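Local atomic coordinates of zinc-type alcohol dehydrogenase-like protein YAHK (Escherichia coli, PDB entry 1UUF), a protein that catalyses the NADPH-dependent reduction of a wide range of aldehydes to the corresponding alcohols and binds two zinc ions per subunit. Residues V26-A31 / H65-E70; R43-N48 / Q152-E157; S257-L262 / L277-G282; E337-D342 / F360-R365. All blocks are in the same frame, centred on the assembly; numbering follows the deposited sequence.

Interaction 1: residues V26-A31 / H65-E70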
# COMPACT_ATOMS: atom_id res chain seq x y z
N VAL A 26 -15.86 19.53 -30.45
CA VAL A 26 -16.76 18.39 -30.48
C VAL A 26 -17.07 18.04 -29.03
O VAL A 26 -16.16 17.86 -28.22
CB VAL A 26 -16.12 17.18 -31.19
CG1 VAL A 26 -16.94 15.92 -30.94
CG2 VAL A 26 -16.02 17.46 -32.68
N GLY A 27 -18.35 17.95 -28.70
CA GLY A 27 -18.74 17.63 -27.34
C GLY A 27 -20.13 17.03 -27.28
O GLY A 27 -20.76 16.81 -28.32
N ALA A 28 -20.62 16.78 -26.07
CA ALA A 28 -21.94 16.19 -25.88
C ALA A 28 -22.85 17.11 -25.07
O ALA A 28 -22.38 17.89 -24.24
CB ALA A 28 -21.81 14.85 -25.19
N TYR A 29 -24.15 17.01 -25.32
CA TYR A 29 -25.12 17.82 -24.59
C TYR A 29 -25.75 17.03 -23.44
O TYR A 29 -26.26 17.62 -22.48
CB TYR A 29 -26.21 18.32 -25.54
CG TYR A 29 -25.74 19.38 -26.51
CD1 TYR A 29 -25.56 19.09 -27.86
CD2 TYR A 29 -25.47 20.68 -26.07
CE1 TYR A 29 -25.13 20.07 -28.75
CE2 TYR A 29 -25.03 21.66 -26.96
CZ TYR A 29 -24.87 21.36 -28.29
OH TYR A 29 -24.44 22.33 -29.16
N SER A 30 -25.70 15.71 -23.52
CA SER A 30 -26.23 14.84 -22.47
C SER A 30 -25.46 13.52 -22.48
O SER A 30 -24.72 13.23 -23.42
CB SER A 30 -27.72 14.56 -22.69
OG SER A 30 -27.93 13.43 -23.52
N ALA A 31 -25.64 12.73 -21.43
CA ALA A 31 -24.94 11.45 -21.31
C ALA A 31 -25.32 10.45 -22.40
O ALA A 31 -24.52 9.58 -22.75
CB ALA A 31 -25.20 10.85 -19.93
N HIS A 65 -15.69 8.02 -20.34
CA HIS A 65 -16.40 7.94 -19.07
C HIS A 65 -17.14 9.23 -18.76
O HIS A 65 -18.31 9.21 -18.37
CB HIS A 65 -15.40 7.62 -17.95
CG HIS A 65 -15.98 7.68 -16.57
ND1 HIS A 65 -16.24 8.86 -15.92
CD2 HIS A 65 -16.34 6.69 -15.71
CE1 HIS A 65 -16.74 8.61 -14.72
NE2 HIS A 65 -16.81 7.30 -14.57
N GLN A 66 -16.47 10.36 -18.95
CA GLN A 66 -17.07 11.67 -18.68
C GLN A 66 -18.35 11.94 -19.47
O GLN A 66 -19.33 12.43 -18.92
CB GLN A 66 -16.05 12.77 -18.98
CG GLN A 66 -16.35 14.12 -18.34
CD GLN A 66 -16.14 14.11 -16.83
OE1 GLN A 66 -17.07 13.86 -16.06
NE2 GLN A 66 -14.91 14.37 -16.40
N VAL A 67 -18.34 11.62 -20.76
CA VAL A 67 -19.52 11.87 -21.59
C VAL A 67 -20.60 10.79 -21.57
O VAL A 67 -21.69 11.00 -22.09
CB VAL A 67 -19.12 12.12 -23.06
CG1 VAL A 67 -18.38 13.43 -23.19
CG2 VAL A 67 -18.26 10.98 -23.57
N ARG A 68 -20.30 9.64 -20.97
CA ARG A 68 -21.29 8.57 -20.92
C ARG A 68 -21.75 8.17 -19.52
O ARG A 68 -22.93 7.88 -19.31
CB ARG A 68 -20.75 7.33 -21.65
CG ARG A 68 -20.56 7.54 -23.14
CD ARG A 68 -20.21 6.25 -23.85
NE ARG A 68 -20.13 6.43 -25.30
CZ ARG A 68 -19.88 5.46 -26.17
NH1 ARG A 68 -19.68 4.22 -25.75
NH2 ARG A 68 -19.83 5.73 -27.47
N SER A 69 -20.83 8.17 -18.56
CA SER A 69 -21.17 7.79 -17.19
C SER A 69 -22.25 8.69 -16.60
O SER A 69 -22.21 9.91 -16.75
CB SER A 69 -19.92 7.83 -16.31
OG SER A 69 -20.23 7.39 -15.00
N GLU A 70 -23.20 8.07 -15.91
CA GLU A 70 -24.29 8.80 -15.28
C GLU A 70 -23.81 9.46 -14.00
O GLU A 70 -24.30 10.52 -13.61
CB GLU A 70 -25.44 7.84 -14.94
CG GLU A 70 -26.00 7.07 -16.12
CD GLU A 70 -27.12 6.13 -15.72
OE1 GLU A 70 -26.87 5.22 -14.91
OE2 GLU A 70 -28.25 6.30 -16.23
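A28 and A31 lean on V67 and R68 where helix 61-68 ends, in the GroES-like catalytic domain of this zinc-containing alcohol dehydrogenase; the loop that follows strand 24-27 passes over the last turn of the helix. The one apolar side-chain meeting is between methyls. A28 CB, directed at the helix, touches V67 CG1 at 4.2 Å, and V67 holds CG1 beside its own backbone N (chi1 -68°), while P80 and Y348 also pack on this valine. Further along, A31 meets carbonyl oxygens rather than side chains. Its CB lies 3.8 Å from R68 O, and its CA comes within 3.4 Å of V67 O as a fairly straight CA-H...O contact (151° at the hydrogen). A31 O also stands 3.2 Å from V67 O; both are acceptors, so this proximity is no bond, and no hydrogen bond links the two segments. R68 starts away from the loop with CG beside its backbone N, then runs extended from CG to CZ, which carries the guanidinium to helix 344-352, where NH2 forms a salt bridge with E349; the R68 side chain also packs on Y348 and L352. Helix 344-352 thus meets both V67 and R68; the V67 side chain is about 12 Å from a bound zinc ion and does not reach it. S69 is the first residue past the helix. Its N still bonds to H65 O at 2.7 Å, and its CB lies 3.5 Å above the plane of the H65 ring, over the ring centre.

Interaction 2: residues R43-N48 / Q152-E157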
# COMPACT_ATOMS: atom_id res chain seq x y z
N ARG A 43 -11.38 32.32 -23.13
CA ARG A 43 -11.09 33.61 -22.53
C ARG A 43 -9.95 34.26 -23.29
O ARG A 43 -9.17 33.58 -23.97
CB ARG A 43 -10.69 33.44 -21.06
CG ARG A 43 -9.36 32.70 -20.83
CD ARG A 43 -8.87 32.91 -19.40
NE ARG A 43 -7.58 32.27 -19.13
CZ ARG A 43 -7.42 30.98 -18.83
NH1 ARG A 43 -8.48 30.19 -18.74
NH2 ARG A 43 -6.21 30.50 -18.60
N GLU A 44 -9.85 35.58 -23.21
CA GLU A 44 -8.76 36.29 -23.86
C GLU A 44 -7.57 36.02 -22.96
O GLU A 44 -7.70 35.99 -21.73
CB GLU A 44 -9.04 37.79 -23.91
CG GLU A 44 -10.16 38.18 -24.86
CD GLU A 44 -9.85 37.81 -26.30
OE1 GLU A 44 -8.80 38.24 -26.81
OE2 GLU A 44 -10.66 37.08 -26.91
N PRO A 45 -6.38 35.79 -23.54
CA PRO A 45 -5.18 35.52 -22.76
C PRO A 45 -4.86 36.59 -21.72
O PRO A 45 -4.76 37.77 -22.05
CB PRO A 45 -4.09 35.41 -23.83
CG PRO A 45 -4.84 34.86 -25.00
CD PRO A 45 -6.11 35.67 -24.99
N GLY A 46 -4.71 36.17 -20.47
CA GLY A 46 -4.38 37.09 -19.40
C GLY A 46 -2.87 37.24 -19.33
O GLY A 46 -2.15 36.61 -20.11
N PRO A 47 -2.34 38.06 -18.41
CA PRO A 47 -0.89 38.25 -18.30
C PRO A 47 -0.05 36.99 -18.15
O PRO A 47 1.09 36.95 -18.61
CB PRO A 47 -0.75 39.20 -17.11
CG PRO A 47 -1.99 38.92 -16.29
CD PRO A 47 -3.05 38.82 -17.36
N ASN A 48 -0.60 35.95 -17.52
CA ASN A 48 0.14 34.71 -17.33
C ASN A 48 -0.33 33.58 -18.25
O ASN A 48 0.14 32.45 -18.13
CB ASN A 48 0.02 34.22 -15.88
CG ASN A 48 0.50 35.25 -14.87
OD1 ASN A 48 1.65 35.69 -14.92
ND2 ASN A 48 -0.38 35.62 -13.95
N GLN A 152 -8.66 25.58 -30.13
CA GLN A 152 -7.77 26.38 -29.29
C GLN A 152 -8.07 26.22 -27.80
O GLN A 152 -9.16 25.81 -27.42
CB GLN A 152 -7.90 27.87 -29.65
CG GLN A 152 -7.34 28.25 -31.01
CD GLN A 152 -7.57 29.72 -31.36
OE1 GLN A 152 -7.05 30.22 -32.35
NE2 GLN A 152 -8.36 30.41 -30.54
N ILE A 153 -7.08 26.54 -26.98
CA ILE A 153 -7.24 26.48 -25.53
C ILE A 153 -6.31 27.53 -24.94
O ILE A 153 -5.27 27.84 -25.53
CB ILE A 153 -6.92 25.06 -24.97
CG1 ILE A 153 -7.35 24.96 -23.50
CG2 ILE A 153 -5.43 24.75 -25.13
CD1 ILE A 153 -7.33 23.53 -22.95
N VAL A 154 -6.70 28.12 -23.82
CA VAL A 154 -5.89 29.14 -23.16
C VAL A 154 -5.59 28.64 -21.75
O VAL A 154 -6.51 28.37 -20.97
CB VAL A 154 -6.64 30.49 -23.09
CG1 VAL A 154 -5.79 31.54 -22.40
CG2 VAL A 154 -6.99 30.95 -24.50
N VAL A 155 -4.31 28.53 -21.42
CA VAL A 155 -3.90 28.00 -20.13
C VAL A 155 -2.80 28.82 -19.46
O VAL A 155 -1.90 29.33 -20.14
CB VAL A 155 -3.38 26.55 -20.30
CG1 VAL A 155 -3.06 25.92 -18.94
CG2 VAL A 155 -4.40 25.71 -21.06
N HIS A 156 -2.88 28.93 -18.14
CA HIS A 156 -1.88 29.64 -17.34
C HIS A 156 -0.56 28.92 -17.64
O HIS A 156 -0.51 27.69 -17.61
CB HIS A 156 -2.25 29.52 -15.86
CG HIS A 156 -1.33 30.23 -14.93
ND1 HIS A 156 -0.01 29.87 -14.75
CD2 HIS A 156 -1.54 31.28 -14.10
CE1 HIS A 156 0.55 30.66 -13.85
NE2 HIS A 156 -0.36 31.52 -13.44
N GLU A 157 0.51 29.67 -17.91
CA GLU A 157 1.78 29.05 -18.27
C GLU A 157 2.36 28.04 -17.28
O GLU A 157 3.16 27.19 -17.67
CB GLU A 157 2.86 30.10 -18.57
CG GLU A 157 3.38 30.86 -17.37
CD GLU A 157 4.72 31.53 -17.65
OE1 GLU A 157 5.12 32.41 -16.86
OE2 GLU A 157 5.37 31.18 -18.66
O HOH W 1 -5.35 27.95 -16.74
O HOH W 2 3.49 33.63 -15.10
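R43 reaches V154 by a first torsion that sets CG between its backbone N and carbonyl carbon (chi1 66°), after which the chain is extended as far as NE. N48 has CG beside its backbone N, and H156 has CG anti to N (chi1 -178°), which brings its ring against N48 CB. The arginine crosses the valine at a slant, NE lying 3.8 Å from V154 CG1. V154 O sits over one face of the guanidinium, 3.2 Å from R43 NH2, at an angle too poor for a hydrogen bond; H156 N lies near the guanidinium plane, at its edge, and a water accepts from both R43 NH2 and H156 N. D140 and D49 bind the same guanidinium through salt bridges. P45 adds its ring, CG being 4.3 Å from V154 CG1. In the GroES-like domain the loop 43-48 leads into strand 49-58, which pairs antiparallel with strand 152-156. N48 and H156 point the same way side by side: N48 CB stands 3.6 Å above the imidazole plane, displaced toward the rim, a CH-pi contact. R158 N donates to H156 ND1. Just past the strand, E157 N donates to N48 O at 2.8 Å, almost straight (168°). A second water donates to N48 OD1, 2.8 Å away, and to E157 OE1; OE1 also accepts from E96 N, and OE2 from K97 N.

Interaction 3: residues S257-L262 / L277-G282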
# COMPACT_ATOMS: atom_id res chain seq x y z
N SER A 257 8.81 -12.26 -6.76
CA SER A 257 9.97 -11.79 -7.51
C SER A 257 9.94 -10.35 -7.98
O SER A 257 10.96 -9.83 -8.44
CB SER A 257 10.18 -12.68 -8.73
OG SER A 257 9.15 -12.47 -9.68
N PHE A 258 8.79 -9.69 -7.87
CA PHE A 258 8.68 -8.31 -8.33
C PHE A 258 8.94 -7.23 -7.30
O PHE A 258 8.46 -7.31 -6.17
CB PHE A 258 7.30 -8.05 -8.95
CG PHE A 258 7.12 -8.68 -10.30
CD1 PHE A 258 6.63 -9.97 -10.42
CD2 PHE A 258 7.44 -7.97 -11.45
CE1 PHE A 258 6.47 -10.56 -11.67
CE2 PHE A 258 7.28 -8.54 -12.71
CZ PHE A 258 6.79 -9.84 -12.81
N ASP A 259 9.68 -6.22 -7.71
CA ASP A 259 9.97 -5.09 -6.83
C ASP A 259 8.76 -4.18 -6.88
O ASP A 259 8.35 -3.60 -5.87
CB ASP A 259 11.19 -4.33 -7.34
CG ASP A 259 12.48 -5.10 -7.17
OD1 ASP A 259 12.98 -5.18 -6.02
OD2 ASP A 259 12.99 -5.63 -8.18
N PHE A 260 8.19 -4.07 -8.07
CA PHE A 260 7.05 -3.19 -8.29
C PHE A 260 6.17 -3.70 -9.43
O PHE A 260 6.67 -4.22 -10.42
CB PHE A 260 7.58 -1.79 -8.61
CG PHE A 260 6.51 -0.79 -8.96
CD1 PHE A 260 5.54 -0.44 -8.03
CD2 PHE A 260 6.49 -0.20 -10.22
CE1 PHE A 260 4.56 0.50 -8.34
CE2 PHE A 260 5.51 0.74 -10.54
CZ PHE A 260 4.55 1.09 -9.60
N ILE A 261 4.86 -3.56 -9.27
CA ILE A 261 3.94 -3.96 -10.32
C ILE A 261 2.99 -2.81 -10.59
O ILE A 261 2.32 -2.32 -9.69
CB ILE A 261 3.11 -5.20 -9.92
CG1 ILE A 261 4.02 -6.43 -9.84
CG2 ILE A 261 2.02 -5.45 -10.96
CD1 ILE A 261 3.31 -7.70 -9.43
N LEU A 262 2.95 -2.38 -11.85
CA LEU A 262 2.07 -1.29 -12.26
C LEU A 262 0.85 -1.92 -12.94
O LEU A 262 0.97 -2.49 -14.02
CB LEU A 262 2.80 -0.38 -13.24
CG LEU A 262 2.01 0.82 -13.76
CD1 LEU A 262 1.68 1.76 -12.60
CD2 LEU A 262 2.82 1.54 -14.82
N LEU A 277 3.07 -12.16 -6.23
CA LEU A 277 4.22 -12.05 -7.12
C LEU A 277 5.20 -10.97 -6.64
O LEU A 277 6.30 -10.83 -7.18
CB LEU A 277 3.77 -11.69 -8.54
CG LEU A 277 2.69 -12.57 -9.19
CD1 LEU A 277 2.51 -12.12 -10.64
CD2 LEU A 277 3.10 -14.03 -9.13
N LEU A 278 4.80 -10.21 -5.63
CA LEU A 278 5.63 -9.15 -5.08
C LEU A 278 6.66 -9.63 -4.06
O LEU A 278 6.37 -10.50 -3.25
CB LEU A 278 4.76 -8.09 -4.40
CG LEU A 278 3.78 -7.29 -5.25
CD1 LEU A 278 2.88 -6.47 -4.32
CD2 LEU A 278 4.55 -6.38 -6.20
N LYS A 279 7.85 -9.05 -4.10
CA LYS A 279 8.90 -9.39 -3.14
C LYS A 279 8.50 -8.73 -1.82
O LYS A 279 7.54 -7.96 -1.77
CB LYS A 279 10.24 -8.80 -3.57
CG LYS A 279 10.81 -9.37 -4.85
CD LYS A 279 11.96 -8.51 -5.36
CE LYS A 279 13.08 -8.39 -4.34
NZ LYS A 279 14.20 -7.56 -4.88
N ARG A 280 9.24 -9.05 -0.77
CA ARG A 280 8.99 -8.45 0.53
C ARG A 280 9.17 -6.94 0.35
O ARG A 280 10.09 -6.51 -0.34
CB ARG A 280 9.99 -8.99 1.56
CG ARG A 280 9.90 -8.35 2.94
CD ARG A 280 10.88 -7.20 3.09
NE ARG A 280 12.27 -7.65 2.99
CZ ARG A 280 13.33 -6.85 3.04
NH1 ARG A 280 13.16 -5.54 3.19
NH2 ARG A 280 14.55 -7.36 2.93
N ASP A 281 8.27 -6.17 0.95
CA ASP A 281 8.27 -4.71 0.86
C ASP A 281 7.94 -4.21 -0.54
O ASP A 281 8.14 -3.03 -0.85
CB ASP A 281 9.62 -4.13 1.30
CG ASP A 281 9.70 -3.92 2.81
OD1 ASP A 281 8.66 -3.57 3.41
OD2 ASP A 281 10.79 -4.09 3.39
N GLY A 282 7.42 -5.10 -1.38
CA GLY A 282 7.05 -4.73 -2.74
C GLY A 282 5.68 -4.07 -2.78
O GLY A 282 4.88 -4.22 -1.87
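F258 and L277 lie side by side and point the same way, next to the single parallel bridge that pairs F258 with L278 in the Rossmann-type cofactor domain. Here strand 258-263, helix 271-275 and strand 282-286 make a beta-alpha-beta crossover. The F258 ring turns an edge to L277 O, which lies in its plane, and CD1 rests 3.8 Å from L277 CB; F224 and K197, the latter by a cation-pi contact, also meet the ring. I261 points across toward both leucines, at about a right angle to L277 and more obliquely to L278, with CG1 3.7 Å from L278 CD2. D259 and K279 are likewise alongside each other. K279 CG lies 3.4 Å from F258 O; the chain then bends at chi3 (59°), and both CD and CE pass alongside D259 OD1, to which NZ makes a salt bridge of 2.9 Å, on the syn side but out of the carboxylate plane. The other oxygen, OD2, accepts from K197 N. Among backbone groups, L277 O is gripped twice, by F258 N in its carbonyl plane (2.8 Å) and by S257 N from 49° above it, and K279 N bonds to F258 O. Beyond the bridge a type II turn, K279 to G282, swings the chain into strand 282-286. R280, on that turn, reaches E118 and D121 of the second subunit in salt bridges. R280 NH1 also bonds D281 OD2 at 2.8 Å, with the oxygen in the guanidinium plane.

Interaction 4: residues E337-D342 / F360-R365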
# COMPACT_ATOMS: atom_id res chain seq x y z
N GLU A 337 -3.20 5.90 -33.71
CA GLU A 337 -4.02 5.77 -34.90
C GLU A 337 -4.73 7.11 -35.00
O GLU A 337 -5.55 7.45 -34.14
CB GLU A 337 -5.06 4.66 -34.77
CG GLU A 337 -5.85 4.48 -36.07
CD GLU A 337 -6.80 3.31 -36.03
OE1 GLU A 337 -6.45 2.29 -35.40
OE2 GLU A 337 -7.88 3.41 -36.65
N MET A 338 -4.39 7.87 -36.03
CA MET A 338 -4.97 9.19 -36.22
C MET A 338 -6.40 9.10 -36.74
O MET A 338 -6.70 8.29 -37.62
CB MET A 338 -4.11 9.99 -37.20
CG MET A 338 -4.39 11.48 -37.20
SD MET A 338 -3.19 12.36 -38.20
CE MET A 338 -1.79 12.42 -37.09
N ILE A 339 -7.29 9.92 -36.19
CA ILE A 339 -8.69 9.92 -36.62
C ILE A 339 -9.19 11.34 -36.82
O ILE A 339 -8.54 12.30 -36.39
CB ILE A 339 -9.61 9.23 -35.58
CG1 ILE A 339 -9.55 9.97 -34.24
CG2 ILE A 339 -9.19 7.77 -35.39
CD1 ILE A 339 -10.49 9.40 -33.18
N ARG A 340 -10.33 11.48 -37.48
CA ARG A 340 -10.93 12.78 -37.70
C ARG A 340 -11.73 13.11 -36.44
O ARG A 340 -12.08 12.22 -35.67
CB ARG A 340 -11.89 12.76 -38.89
CG ARG A 340 -11.25 12.39 -40.22
CD ARG A 340 -12.23 12.68 -41.36
NE ARG A 340 -13.49 11.97 -41.20
CZ ARG A 340 -13.73 10.74 -41.64
NH1 ARG A 340 -14.91 10.17 -41.43
NH2 ARG A 340 -12.79 10.07 -42.30
N ALA A 341 -12.02 14.39 -36.24
CA ALA A 341 -12.77 14.81 -35.06
C ALA A 341 -14.19 14.24 -35.05
O ALA A 341 -14.78 14.07 -33.99
CB ALA A 341 -12.81 16.34 -34.99
N ASP A 342 -14.72 13.92 -36.23
CA ASP A 342 -16.07 13.37 -36.30
C ASP A 342 -16.13 11.85 -36.16
O ASP A 342 -17.18 11.25 -36.33
CB ASP A 342 -16.75 13.78 -37.61
CG ASP A 342 -15.93 13.42 -38.83
OD1 ASP A 342 -15.48 12.26 -38.93
OD2 ASP A 342 -15.74 14.30 -39.70
N PHE A 360 -5.86 6.40 -29.79
CA PHE A 360 -6.44 7.19 -30.86
C PHE A 360 -6.01 8.63 -30.63
O PHE A 360 -5.95 9.08 -29.49
CB PHE A 360 -7.97 7.12 -30.84
CG PHE A 360 -8.54 5.84 -31.36
CD1 PHE A 360 -9.17 4.94 -30.51
CD2 PHE A 360 -8.45 5.52 -32.71
CE1 PHE A 360 -9.71 3.75 -30.99
CE2 PHE A 360 -8.98 4.33 -33.21
CZ PHE A 360 -9.61 3.44 -32.34
N VAL A 361 -5.70 9.33 -31.71
CA VAL A 361 -5.32 10.74 -31.61
C VAL A 361 -6.08 11.51 -32.68
O VAL A 361 -6.03 11.18 -33.86
CB VAL A 361 -3.80 10.95 -31.81
CG1 VAL A 361 -3.48 12.44 -31.86
CG2 VAL A 361 -3.05 10.31 -30.66
N ILE A 362 -6.80 12.53 -32.24
CA ILE A 362 -7.59 13.37 -33.13
C ILE A 362 -6.73 14.39 -33.88
O ILE A 362 -5.86 15.03 -33.30
CB ILE A 362 -8.66 14.15 -32.33
CG1 ILE A 362 -9.60 13.17 -31.63
CG2 ILE A 362 -9.43 15.08 -33.26
CD1 ILE A 362 -10.34 13.78 -30.45
N ASP A 363 -6.99 14.51 -35.17
CA ASP A 363 -6.30 15.48 -36.02
C ASP A 363 -7.23 16.68 -35.90
O ASP A 363 -8.21 16.77 -36.64
CB ASP A 363 -6.27 14.98 -37.46
CG ASP A 363 -5.43 15.86 -38.37
OD1 ASP A 363 -5.21 17.04 -38.04
OD2 ASP A 363 -4.99 15.36 -39.43
N ASN A 364 -6.93 17.59 -34.98
CA ASN A 364 -7.80 18.74 -34.75
C ASN A 364 -8.03 19.65 -35.95
O ASN A 364 -8.99 20.42 -35.97
CB ASN A 364 -7.29 19.55 -33.56
CG ASN A 364 -7.40 18.78 -32.26
OD1 ASN A 364 -6.82 17.70 -32.12
ND2 ASN A 364 -8.16 19.32 -31.31
N ARG A 365 -7.16 19.57 -36.95
CA ARG A 365 -7.34 20.39 -38.14
C ARG A 365 -8.65 20.00 -38.82
O ARG A 365 -9.27 20.81 -39.50
CB ARG A 365 -6.15 20.20 -39.08
CG ARG A 365 -6.37 20.69 -40.51
CD ARG A 365 -7.02 19.61 -41.35
NE ARG A 365 -6.17 18.41 -41.43
CZ ARG A 365 -6.53 17.28 -42.03
NH1 ARG A 365 -5.70 16.25 -42.05
NH2 ARG A 365 -7.73 17.17 -42.60
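I339 settles between F360 and I362, and its path begins with CB placing CG1 between the backbone N and the carbonyl carbon (chi1 61°). From CB the short branch, CG2, comes 3.6 Å from F360 CD2; the two side chains as wholes cross at about a right angle. The long branch goes first to CG1, 3.7 Å from V361 O and a little farther from I362 CG1, and then to the tip, CD1, which lies 4.1 Å from F360 CB. A347 of helix 344-352 also touches I339, and I344 and M351 of that helix meet I362 and F360. Strand 336-339, helix 344-352 and strand 359-363 form a beta-alpha-beta unit, with the strands parallel and the helix packed on the sheet face that carries I339, F360 and I362. Three backbone hydrogen bonds pair the strands: V361 N to E337 O, I339 N to V361 O (2.9 Å) and D363 N to I339 O. On the same face E337 runs alongside F360, E337 CD 3.7 Å from F360 CE2, the carboxylate and ring planes 66° apart; R350 holds OE2 in a salt bridge. M338 and V361 point to the other face, where Y56 packs on both. M338 SD lies 3.7 Å from D363 OD2, an oxygen already in a salt bridge with R365 NH1. Farther along the segment, A341 CB touches I362 CG2 at 4.0 Å.

In the fold
From the N terminus, interaction 1 brings the loop after strand 24-27 back onto helix 61-68, closing a loop of 33 intervening residues. Interaction 2 opens within it, at 43-48, and closes only at 152-157, so the two cross. Both lie in the catalytic part of the chain. Interaction 3 follows in series as a short closure in the Rossmann-type domain, on the opposite side of the chain's centre, about 38 Å from interaction 1 between centres. The chain then returns for interaction 4, which closes a loop of 17 residues holding helix 344-352; its strand 359-363 pairs with strand 49-58, which also pairs with strand 152-156 of interaction 2. Interactions 1 and 4 touch, V26 CG2 lying 3.8 Å from A341 O.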